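Local coordinates for putative adenylate cyclase (Vibrio parahaemolyticus, PDB 2ACA), which is a putative class IV adenylate cyclase of the CYTH family and would be expected to convert ATP to cyclic AMP, though its function is unproven, at residues N41-F47 against V63-P69; Q52-T56 against Y105-Q109; V120-H124 against Y152-L156. All blocks are in the same frame, centred on the assembly; numbering follows the deposited sequence.

Contact 1: residues N41-F47 against V63-P69; sequences NQESDWF and VLREIQP. With PO4 (phosphate ion), chain D.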
loop_
_atom_site.group_PDB
_atom_site.type_symbol
_atom_site.label_atom_id
_atom_site.label_comp_id
_atom_site.label_asym_id
_atom_site.label_seq_id
_atom_site.Cartn_x
_atom_site.Cartn_y
_atom_site.Cartn_z
ATOM N N ASN A 41 -5.334 -21.786 -1.367
ATOM C CA ASN A 41 -5.725 -20.547 -2.046
ATOM C C ASN A 41 -4.848 -20.418 -3.282
ATOM O O ASN A 41 -3.827 -21.098 -3.406
ATOM C CB ASN A 41 -5.471 -19.308 -1.179
ATOM C CG ASN A 41 -6.561 -19.059 -0.161
ATOM O OD1 ASN A 41 -6.800 -17.919 0.225
ATOM N ND2 ASN A 41 -7.211 -20.118 0.298
ATOM N N GLN A 42 -5.246 -19.551 -4.201
ATOM C CA GLN A 42 -4.437 -19.309 -5.380
ATOM C C GLN A 42 -3.645 -18.036 -5.083
ATOM O O GLN A 42 -4.220 -17.024 -4.671
ATOM C CB GLN A 42 -5.307 -19.083 -6.615
ATOM C CG GLN A 42 -4.491 -18.946 -7.892
ATOM C CD GLN A 42 -5.307 -18.449 -9.068
ATOM O OE1 GLN A 42 -5.814 -17.324 -9.061
ATOM N NE2 GLN A 42 -5.436 -19.286 -10.091
ATOM N N GLU A 43 -2.330 -18.087 -5.254
ATOM C CA GLU A 43 -1.534 -16.896 -5.021
ATOM C C GLU A 43 -0.962 -16.392 -6.327
ATOM O O GLU A 43 -0.315 -17.135 -7.055
ATOM C CB GLU A 43 -0.378 -17.143 -4.048
ATOM C CG GLU A 43 0.470 -15.875 -3.844
ATOM C CD GLU A 43 1.672 -16.076 -2.943
ATOM O OE1 GLU A 43 1.483 -16.370 -1.745
ATOM O OE2 GLU A 43 2.811 -15.935 -3.433
ATOM N N SER A 44 -1.220 -15.123 -6.618
ATOM C CA SER A 44 -0.708 -14.485 -7.825
ATOM C C SER A 44 0.343 -13.477 -7.396
ATOM O O SER A 44 0.161 -12.758 -6.411
ATOM C CB SER A 44 -1.827 -13.756 -8.564
ATOM O OG SER A 44 -2.867 -14.644 -8.915
ATOM N N ASP A 45 1.454 -13.449 -8.111
ATOM C CA ASP A 45 2.514 -12.502 -7.818
ATOM C C ASP A 45 2.883 -11.725 -9.076
ATOM O O ASP A 45 2.971 -12.282 -10.176
ATOM C CB ASP A 45 3.752 -13.212 -7.257
ATOM C CG ASP A 45 3.506 -13.814 -5.880
ATOM O OD1 ASP A 45 2.968 -14.937 -5.807
ATOM O OD2 ASP A 45 3.834 -13.154 -4.869
ATOM N N TRP A 46 3.069 -10.426 -8.898
ATOM C CA TRP A 46 3.448 -9.534 -9.980
ATOM C C TRP A 46 4.746 -8.876 -9.555
ATOM O O TRP A 46 4.757 -8.112 -8.589
ATOM C CB TRP A 46 2.383 -8.455 -10.171
ATOM C CG TRP A 46 1.111 -8.933 -10.767
ATOM C CD1 TRP A 46 0.790 -8.954 -12.094
ATOM C CD2 TRP A 46 -0.043 -9.415 -10.067
ATOM N NE1 TRP A 46 -0.498 -9.410 -12.263
ATOM C CE2 TRP A 46 -1.031 -9.704 -11.037
ATOM C CE3 TRP A 46 -0.342 -9.628 -8.713
ATOM C CZ2 TRP A 46 -2.296 -10.195 -10.699
ATOM C CZ3 TRP A 46 -1.598 -10.113 -8.376
ATOM C CH2 TRP A 46 -2.563 -10.393 -9.368
ATOM N N PHE A 47 5.838 -9.181 -10.251
ATOM C CA PHE A 47 7.130 -8.582 -9.925
ATOM C C PHE A 47 7.335 -7.327 -10.770
ATOM O O PHE A 47 7.065 -7.332 -11.973
ATOM C CB PHE A 47 8.272 -9.567 -10.188
ATOM C CG PHE A 47 8.216 -10.801 -9.339
ATOM C CD1 PHE A 47 7.164 -11.706 -9.471
ATOM C CD2 PHE A 47 9.203 -11.047 -8.387
ATOM C CE1 PHE A 47 7.096 -12.843 -8.660
ATOM C CE2 PHE A 47 9.147 -12.175 -7.573
ATOM C CZ PHE A 47 8.091 -13.075 -7.709
ATOM N N VAL A 63 7.246 -6.582 -5.221
ATOM C CA VAL A 63 6.145 -7.455 -5.576
ATOM C C VAL A 63 4.763 -7.056 -5.080
ATOM O O VAL A 63 4.609 -6.577 -3.960
ATOM C CB VAL A 63 6.434 -8.901 -5.041
ATOM C CG1 VAL A 63 5.258 -9.834 -5.338
ATOM C CG2 VAL A 63 7.728 -9.441 -5.659
ATOM N N LEU A 64 3.763 -7.229 -5.935
ATOM C CA LEU A 64 2.386 -7.007 -5.546
ATOM C C LEU A 64 1.881 -8.451 -5.479
ATOM O O LEU A 64 2.161 -9.256 -6.383
ATOM C CB LEU A 64 1.630 -6.183 -6.593
ATOM C CG LEU A 64 1.938 -4.670 -6.540
ATOM C CD1 LEU A 64 1.031 -3.897 -7.487
ATOM C CD2 LEU A 64 1.735 -4.166 -5.112
ATOM N N ARG A 65 1.173 -8.802 -4.413
ATOM C CA ARG A 65 0.702 -10.180 -4.256
ATOM C C ARG A 65 -0.722 -10.254 -3.769
ATOM O O ARG A 65 -1.111 -9.519 -2.867
ATOM C CB ARG A 65 1.626 -10.933 -3.280
ATOM C CG ARG A 65 1.083 -12.262 -2.746
ATOM C CD ARG A 65 2.050 -12.888 -1.719
ATOM N NE ARG A 65 3.376 -13.115 -2.286
ATOM C CZ ARG A 65 4.439 -13.499 -1.581
ATOM N NH1 ARG A 65 4.335 -13.698 -0.274
ATOM N NH2 ARG A 65 5.607 -13.686 -2.179
ATOM N N GLU A 66 -1.495 -11.150 -4.376
ATOM C CA GLU A 66 -2.894 -11.351 -4.011
ATOM C C GLU A 66 -3.152 -12.840 -3.794
ATOM O O GLU A 66 -2.754 -13.680 -4.600
ATOM C CB GLU A 66 -3.822 -10.824 -5.107
ATOM C CG GLU A 66 -5.289 -11.131 -4.868
ATOM C CD GLU A 66 -6.205 -10.471 -5.889
ATOM O OE1 GLU A 66 -5.984 -10.655 -7.102
ATOM O OE2 GLU A 66 -7.151 -9.773 -5.477
ATOM N N ILE A 67 -3.820 -13.147 -2.690
ATOM C CA ILE A 67 -4.142 -14.512 -2.327
ATOM C C ILE A 67 -5.655 -14.618 -2.232
ATOM O O ILE A 67 -6.288 -13.915 -1.445
ATOM C CB ILE A 67 -3.495 -14.881 -0.964
ATOM C CG1 ILE A 67 -1.968 -14.739 -1.064
ATOM C CG2 ILE A 67 -3.863 -16.312 -0.579
ATOM C CD1 ILE A 67 -1.233 -14.929 0.242
ATOM N N GLN A 68 -6.231 -15.490 -3.053
ATOM C CA GLN A 68 -7.673 -15.691 -3.068
ATOM C C GLN A 68 -8.025 -17.142 -2.805
ATOM O O GLN A 68 -7.275 -18.043 -3.173
ATOM C CB GLN A 68 -8.247 -15.246 -4.413
ATOM C CG GLN A 68 -8.607 -13.764 -4.445
ATOM C CD GLN A 68 -8.728 -13.212 -5.847
ATOM O OE1 GLN A 68 -9.271 -12.123 -6.052
ATOM N NE2 GLN A 68 -8.209 -13.948 -6.821
ATOM N N PRO A 69 -9.201 -17.390 -2.205
ATOM C CA PRO A 69 -10.180 -16.378 -1.786
ATOM C C PRO A 69 -9.986 -15.699 -0.424
ATOM O O PRO A 69 -10.888 -15.016 0.048
ATOM C CB PRO A 69 -11.498 -17.146 -1.852
ATOM C CG PRO A 69 -11.083 -18.513 -1.396
ATOM C CD PRO A 69 -9.784 -18.744 -2.145
HETATM P P PO4 D . 7.456 -15.942 0.275
HETATM O O1 PO4 D . 7.725 -16.254 -1.153
HETATM O O2 PO4 D . 8.693 -16.151 1.072
HETATM O O3 PO4 D . 6.385 -16.835 0.782
HETATM O O4 PO4 D . 7.020 -14.529 0.401
#
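Val-63 opens the pairing by setting its CG2 methyl over the face of the Phe-47 ring, 3.8 Å from the centroid, in a CH-pi contact. Leu-64 exchanges two backbone hydrogen bonds with Trp-46 (Trp-46 N to Leu-64 O 2.9 Å, Leu-64 N to Trp-46 O 3.0 Å). Arg-65 forms a salt bridge through NE to Asp-45 OD2 (2.6 Å) and an out-of-plane, purely electrostatic one to Glu-43 OE2 (3.1 Å from NE). Its NH1 donates to phosphate O4 (2.9 Å). In CYTH proteins charged side chains of this kind line the tunnel of the beta barrel that takes up a triphosphate; the ion, probably from the crystallisation liquor, is consistent with such a site. Glu-66 repeats the antiparallel pattern with Ser-44, its CB 4.0 Å from Trp-46 CZ3 at the ring edge; Ile-67 returns to the face of Arg-65, and Gln-68 pairs likewise with Gln-42. Beyond, Arg-115 of strand 106-120 pairs with Glu-43, helix 93-102 packs against Trp-46 and Leu-64, and strand 72-78 flanks 63-68.

Contact 2: residues Q52-T56 against Y105-Q109; sequences QRTLT and YEVIQ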
loop_
_atom_site.group_PDB
_atom_site.type_symbol
_atom_site.label_atom_id
_atom_site.label_comp_id
_atom_site.label_asym_id
_atom_site.label_seq_id
_atom_site.Cartn_x
_atom_site.Cartn_y
_atom_site.Cartn_z
ATOM N N GLN A 52 15.520 -0.155 -16.939
ATOM C CA GLN A 52 16.888 -0.665 -16.891
ATOM C C GLN A 52 17.082 -1.745 -15.827
ATOM O O GLN A 52 18.204 -2.189 -15.582
ATOM C CB GLN A 52 17.907 0.465 -16.680
ATOM C CG GLN A 52 17.713 1.289 -15.422
ATOM C CD GLN A 52 16.898 2.537 -15.675
ATOM O OE1 GLN A 52 17.309 3.412 -16.437
ATOM N NE2 GLN A 52 15.736 2.627 -15.041
ATOM N N ARG A 53 15.984 -2.163 -15.200
ATOM C CA ARG A 53 16.027 -3.216 -14.188
ATOM C C ARG A 53 16.903 -2.849 -12.997
ATOM O O ARG A 53 17.684 -3.664 -12.503
ATOM C CB ARG A 53 16.530 -4.514 -14.830
ATOM C CG ARG A 53 15.658 -5.008 -15.977
ATOM C CD ARG A 53 14.294 -5.453 -15.472
ATOM N NE ARG A 53 13.464 -6.040 -16.522
ATOM C CZ ARG A 53 12.781 -5.344 -17.428
ATOM N NH1 ARG A 53 12.820 -4.019 -17.424
ATOM N NH2 ARG A 53 12.045 -5.977 -18.334
ATOM N N THR A 54 16.738 -1.615 -12.533
ATOM C CA THR A 54 17.492 -1.063 -11.408
ATOM C C THR A 54 17.392 -1.855 -10.099
ATOM O O THR A 54 18.401 -2.096 -9.429
ATOM C CB THR A 54 17.049 0.391 -11.171
ATOM O OG1 THR A 54 17.324 1.143 -12.358
ATOM C CG2 THR A 54 17.780 1.011 -9.981
ATOM N N LEU A 55 16.180 -2.243 -9.726
ATOM C CA LEU A 55 15.993 -3.015 -8.514
ATOM C C LEU A 55 16.699 -4.379 -8.603
ATOM O O LEU A 55 17.318 -4.830 -7.639
ATOM C CB LEU A 55 14.502 -3.208 -8.247
ATOM C CG LEU A 55 13.775 -1.900 -7.926
ATOM C CD1 LEU A 55 12.290 -2.158 -7.797
ATOM C CD2 LEU A 55 14.339 -1.310 -6.644
ATOM N N THR A 56 16.615 -5.022 -9.763
ATOM C CA THR A 56 17.245 -6.322 -9.944
ATOM C C THR A 56 18.773 -6.232 -9.862
ATOM O O THR A 56 19.421 -7.121 -9.319
ATOM C CB THR A 56 16.829 -6.956 -11.291
ATOM O OG1 THR A 56 15.399 -7.037 -11.353
ATOM C CG2 THR A 56 17.390 -8.367 -11.415
ATOM N N TYR A 105 7.397 2.010 -13.006
ATOM C CA TYR A 105 7.680 0.579 -12.911
ATOM C C TYR A 105 6.851 -0.248 -13.895
ATOM O O TYR A 105 5.767 0.160 -14.295
ATOM C CB TYR A 105 7.404 0.092 -11.487
ATOM C CG TYR A 105 8.382 0.631 -10.469
ATOM C CD1 TYR A 105 9.640 0.052 -10.314
ATOM C CD2 TYR A 105 8.059 1.737 -9.676
ATOM C CE1 TYR A 105 10.562 0.557 -9.390
ATOM C CE2 TYR A 105 8.972 2.253 -8.748
ATOM C CZ TYR A 105 10.222 1.655 -8.611
ATOM O OH TYR A 105 11.131 2.133 -7.688
ATOM N N GLU A 106 7.372 -1.411 -14.274
ATOM C CA GLU A 106 6.674 -2.309 -15.190
ATOM C C GLU A 106 6.772 -3.768 -14.719
ATOM O O GLU A 106 7.765 -4.166 -14.112
ATOM C CB GLU A 106 7.253 -2.188 -16.606
ATOM C CG GLU A 106 8.751 -2.408 -16.692
ATOM C CD GLU A 106 9.282 -2.261 -18.112
ATOM O OE1 GLU A 106 8.861 -1.319 -18.818
ATOM O OE2 GLU A 106 10.128 -3.080 -18.521
ATOM N N VAL A 107 5.735 -4.553 -14.997
ATOM C CA VAL A 107 5.728 -5.957 -14.612
ATOM C C VAL A 107 6.822 -6.686 -15.380
ATOM O O VAL A 107 6.796 -6.740 -16.604
ATOM C CB VAL A 107 4.381 -6.640 -14.944
ATOM C CG1 VAL A 107 4.414 -8.089 -14.480
ATOM C CG2 VAL A 107 3.230 -5.905 -14.261
ATOM N N ILE A 108 7.799 -7.233 -14.674
ATOM C CA ILE A 108 8.856 -7.954 -15.354
ATOM C C ILE A 108 8.585 -9.441 -15.218
ATOM O O ILE A 108 9.330 -10.274 -15.728
ATOM C CB ILE A 108 10.225 -7.618 -14.756
ATOM C CG1 ILE A 108 10.286 -8.076 -13.297
ATOM C CG2 ILE A 108 10.464 -6.113 -14.861
ATOM C CD1 ILE A 108 11.596 -7.782 -12.614
ATOM N N GLN A 109 7.495 -9.769 -14.535
ATOM C CA GLN A 109 7.133 -11.162 -14.313
ATOM C C GLN A 109 5.868 -11.297 -13.473
ATOM O O GLN A 109 5.625 -10.513 -12.540
ATOM C CB GLN A 109 8.297 -11.886 -13.628
ATOM C CG GLN A 109 7.985 -13.280 -13.135
ATOM C CD GLN A 109 9.193 -13.945 -12.498
ATOM O OE1 GLN A 109 10.088 -14.441 -13.191
ATOM N NE2 GLN A 109 9.233 -13.944 -11.169
#
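Arg-53 lays one face of its guanidinium over the side chain of Ile-108, with NE 3.4 Å from CG2, while its NH1 forms a salt bridge and hydrogen bond with Glu-106 OE2 at 3.1 Å. It thus uses the flat guanidinium face for packing and NH1 for the ion pair; the nearest CA atoms, those of Arg-53 and Ile-108, are 8.7 Å apart. Arg-53 occupies the N-cap position of the short helix 54-57, and its positive phi of 61° turns the chain into that helix. On the other segment, Ile-108 and Gln-109 both face Phe-47 in a classic beta bulge near the start of strand 106-120, where the chain turns a corner. The CA-to-CB bond of Ile-108 points toward the helix, and its CD1 lies 4.1 Å from OG1 of Thr-56, a hydroxyl hydrogen-bonded to Asp-49. At the other end of the contact, Leu-55 CD1 meets Tyr-105 CE1 at 3.6 Å; both side chains also pack on Leu-62, and Tyr-105 touches Met-103 of the second subunit.

Contact 3: residues V120-H124 against Y152-L156; sequences VGEFH and YRERL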
loop_
_atom_site.group_PDB
_atom_site.type_symbol
_atom_site.label_atom_id
_atom_site.label_comp_id
_atom_site.label_asym_id
_atom_site.label_seq_id
_atom_site.Cartn_x
_atom_site.Cartn_y
_atom_site.Cartn_z
ATOM N N VAL A 120 2.814 -22.692 13.708
ATOM C CA VAL A 120 3.264 -23.642 14.721
ATOM C C VAL A 120 4.136 -22.778 15.610
ATOM O O VAL A 120 5.335 -22.632 15.371
ATOM C CB VAL A 120 4.109 -24.782 14.120
ATOM C CG1 VAL A 120 4.683 -25.637 15.231
ATOM C CG2 VAL A 120 3.247 -25.645 13.206
ATOM N N GLY A 121 3.520 -22.189 16.629
ATOM C CA GLY A 121 4.252 -21.305 17.511
ATOM C C GLY A 121 4.337 -19.984 16.774
ATOM O O GLY A 121 3.319 -19.458 16.326
ATOM N N GLU A 122 5.544 -19.450 16.634
ATOM C CA GLU A 122 5.736 -18.192 15.927
ATOM C C GLU A 122 6.321 -18.487 14.550
ATOM O O GLU A 122 6.573 -17.579 13.756
ATOM C CB GLU A 122 6.688 -17.280 16.706
ATOM C CG GLU A 122 8.106 -17.815 16.839
ATOM C CD GLU A 122 8.993 -16.898 17.651
ATOM O OE1 GLU A 122 9.095 -15.703 17.297
ATOM O OE2 GLU A 122 9.592 -17.367 18.644
ATOM N N PHE A 123 6.533 -19.769 14.273
ATOM C CA PHE A 123 7.094 -20.191 12.998
ATOM C C PHE A 123 6.000 -20.454 11.973
ATOM O O PHE A 123 4.927 -20.955 12.314
ATOM C CB PHE A 123 7.942 -21.445 13.197
ATOM C CG PHE A 123 9.100 -21.239 14.124
ATOM C CD1 PHE A 123 10.123 -20.355 13.796
ATOM C CD2 PHE A 123 9.155 -21.905 15.343
ATOM C CE1 PHE A 123 11.184 -20.135 14.670
ATOM C CE2 PHE A 123 10.209 -21.694 16.226
ATOM C CZ PHE A 123 11.227 -20.806 15.889
ATOM N N HIS A 124 6.281 -20.116 10.718
ATOM C CA HIS A 124 5.324 -20.301 9.634
ATOM C C HIS A 124 5.699 -21.481 8.750
ATOM O O HIS A 124 6.873 -21.708 8.474
ATOM C CB HIS A 124 5.261 -19.045 8.759
ATOM C CG HIS A 124 4.940 -17.792 9.510
ATOM N ND1 HIS A 124 3.760 -17.617 10.199
ATOM C CD2 HIS A 124 5.642 -16.644 9.670
ATOM C CE1 HIS A 124 3.748 -16.418 10.754
ATOM N NE2 HIS A 124 4.880 -15.807 10.449
ATOM N N TYR A 152 17.477 -18.813 15.022
ATOM C CA TYR A 152 16.139 -19.076 14.496
ATOM C C TYR A 152 16.346 -20.035 13.323
ATOM O O TYR A 152 15.611 -21.010 13.157
ATOM C CB TYR A 152 15.465 -17.790 13.995
ATOM C CG TYR A 152 14.771 -16.962 15.061
ATOM C CD1 TYR A 152 13.844 -17.539 15.931
ATOM C CD2 TYR A 152 15.021 -15.594 15.182
ATOM C CE1 TYR A 152 13.184 -16.773 16.893
ATOM C CE2 TYR A 152 14.370 -14.820 16.141
ATOM C CZ TYR A 152 13.453 -15.415 16.991
ATOM O OH TYR A 152 12.798 -14.654 17.933
ATOM N N ARG A 153 17.368 -19.740 12.519
ATOM C CA ARG A 153 17.734 -20.545 11.353
ATOM C C ARG A 153 17.903 -21.999 11.762
ATOM O O ARG A 153 17.757 -22.905 10.943
ATOM C CB ARG A 153 19.045 -20.011 10.754
ATOM C CG ARG A 153 19.819 -20.971 9.850
ATOM C CD ARG A 153 19.069 -21.317 8.576
ATOM N NE ARG A 153 19.915 -21.989 7.588
ATOM C CZ ARG A 153 20.588 -23.118 7.807
ATOM N NH1 ARG A 153 20.526 -23.717 8.988
ATOM N NH2 ARG A 153 21.324 -23.657 6.842
ATOM N N GLU A 154 18.201 -22.207 13.039
ATOM C CA GLU A 154 18.415 -23.540 13.577
ATOM C C GLU A 154 17.119 -24.198 14.020
ATOM O O GLU A 154 16.850 -25.345 13.658
ATOM C CB GLU A 154 19.399 -23.466 14.745
ATOM C CG GLU A 154 20.777 -22.974 14.332
ATOM C CD GLU A 154 21.685 -22.708 15.511
ATOM O OE1 GLU A 154 22.838 -22.283 15.284
ATOM O OE2 GLU A 154 21.250 -22.919 16.664
ATOM N N ARG A 155 16.311 -23.485 14.802
ATOM C CA ARG A 155 15.053 -24.064 15.242
ATOM C C ARG A 155 14.216 -24.291 13.992
ATOM O O ARG A 155 13.329 -25.144 13.975
ATOM C CB ARG A 155 14.319 -23.147 16.224
ATOM C CG ARG A 155 13.690 -23.921 17.381
ATOM C CD ARG A 155 12.596 -23.147 18.092
ATOM N NE ARG A 155 13.040 -21.839 18.561
ATOM C CZ ARG A 155 12.284 -21.007 19.272
ATOM N NH1 ARG A 155 11.044 -21.349 19.600
ATOM N NH2 ARG A 155 12.765 -19.830 19.648
ATOM N N LEU A 156 14.508 -23.519 12.945
ATOM C CA LEU A 156 13.814 -23.674 11.671
ATOM C C LEU A 156 14.213 -25.029 11.094
ATOM O O LEU A 156 13.370 -25.782 10.604
ATOM C CB LEU A 156 14.209 -22.567 10.688
ATOM C CG LEU A 156 13.267 -21.365 10.596
ATOM C CD1 LEU A 156 13.802 -20.361 9.580
ATOM C CD2 LEU A 156 11.884 -21.843 10.195
#
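The side chain of Phe-123, an m rotamer (chi1 -61°), carries its ring from the start of strand 123-130 toward the first turn of helix 152-162, where Tyr-152, Arg-155 and Leu-156 receive it. Tyr-152, also m (chi1 -84°), leaves the helix sideways, yet its ring swings back so that CD1 lies 3.9 Å from Phe-123 CE1, at the edge of the phenylalanine ring. Arg-155 has a chi1 of -139°, between the standard wells; its CD comes within 3.4 Å of Phe-123 CE2, and the guanidinium presents one face to Phe-123 CZ. Leu-156 is likewise off-rotamer at chi1 (-97°), its CD2 standing 4.3 Å from Phe-123 CD1. The hairpin joining strands 106-120 and 123-130 closes here in a type II' turn from Val-120 to Phe-123, with a pair of backbone hydrogen bonds, Val-120 N to Phe-123 O (3.1 Å) and Phe-123 N to Val-120 O (3.3 Å). Gly-121, at the second position, has the positive phi (80°, psi -127°) that a type II' turn requires there. Within the turn, Glu-122 adopts a p rotamer (chi1 64°), extended at chi2, which takes OE2 to 4.1 Å from Arg-155 NH2, beyond salt-bridge range, and OE1 to 3.9 Å from Tyr-152 OH. Ile-141 of strand 134-143 packs against Glu-122, Phe-123 and Tyr-152, while Val-13 and Leu-15 of strand 11-19 lie against Leu-156.

Overall arrangement
From the N terminus, strand 11-19 forms one edge of the antiparallel sheet and helix 22-30 leads into strand 35-49. Contact 1 closes the loop through helix 54-57, pairing 41-47 with 63-69. Contact 2 starts inside that loop, at 52-56, and closes only at 105-109, after strands 72-78 and 85-89 and helix 93-102, so contacts 1 and 2 cross. They also touch: Phe-47 pairs by probable backbone hydrogen bonds with Ile-108 and Gln-109. Contact 3 follows in series, closing the excursion through strands 123-130 and 134-143 with helix 152-162. Its centre lies about 24 Å from that of contact 1 and 32 Å from that of contact 2, on the opposite side of the chain's centre; strand 106-120 spans the gap.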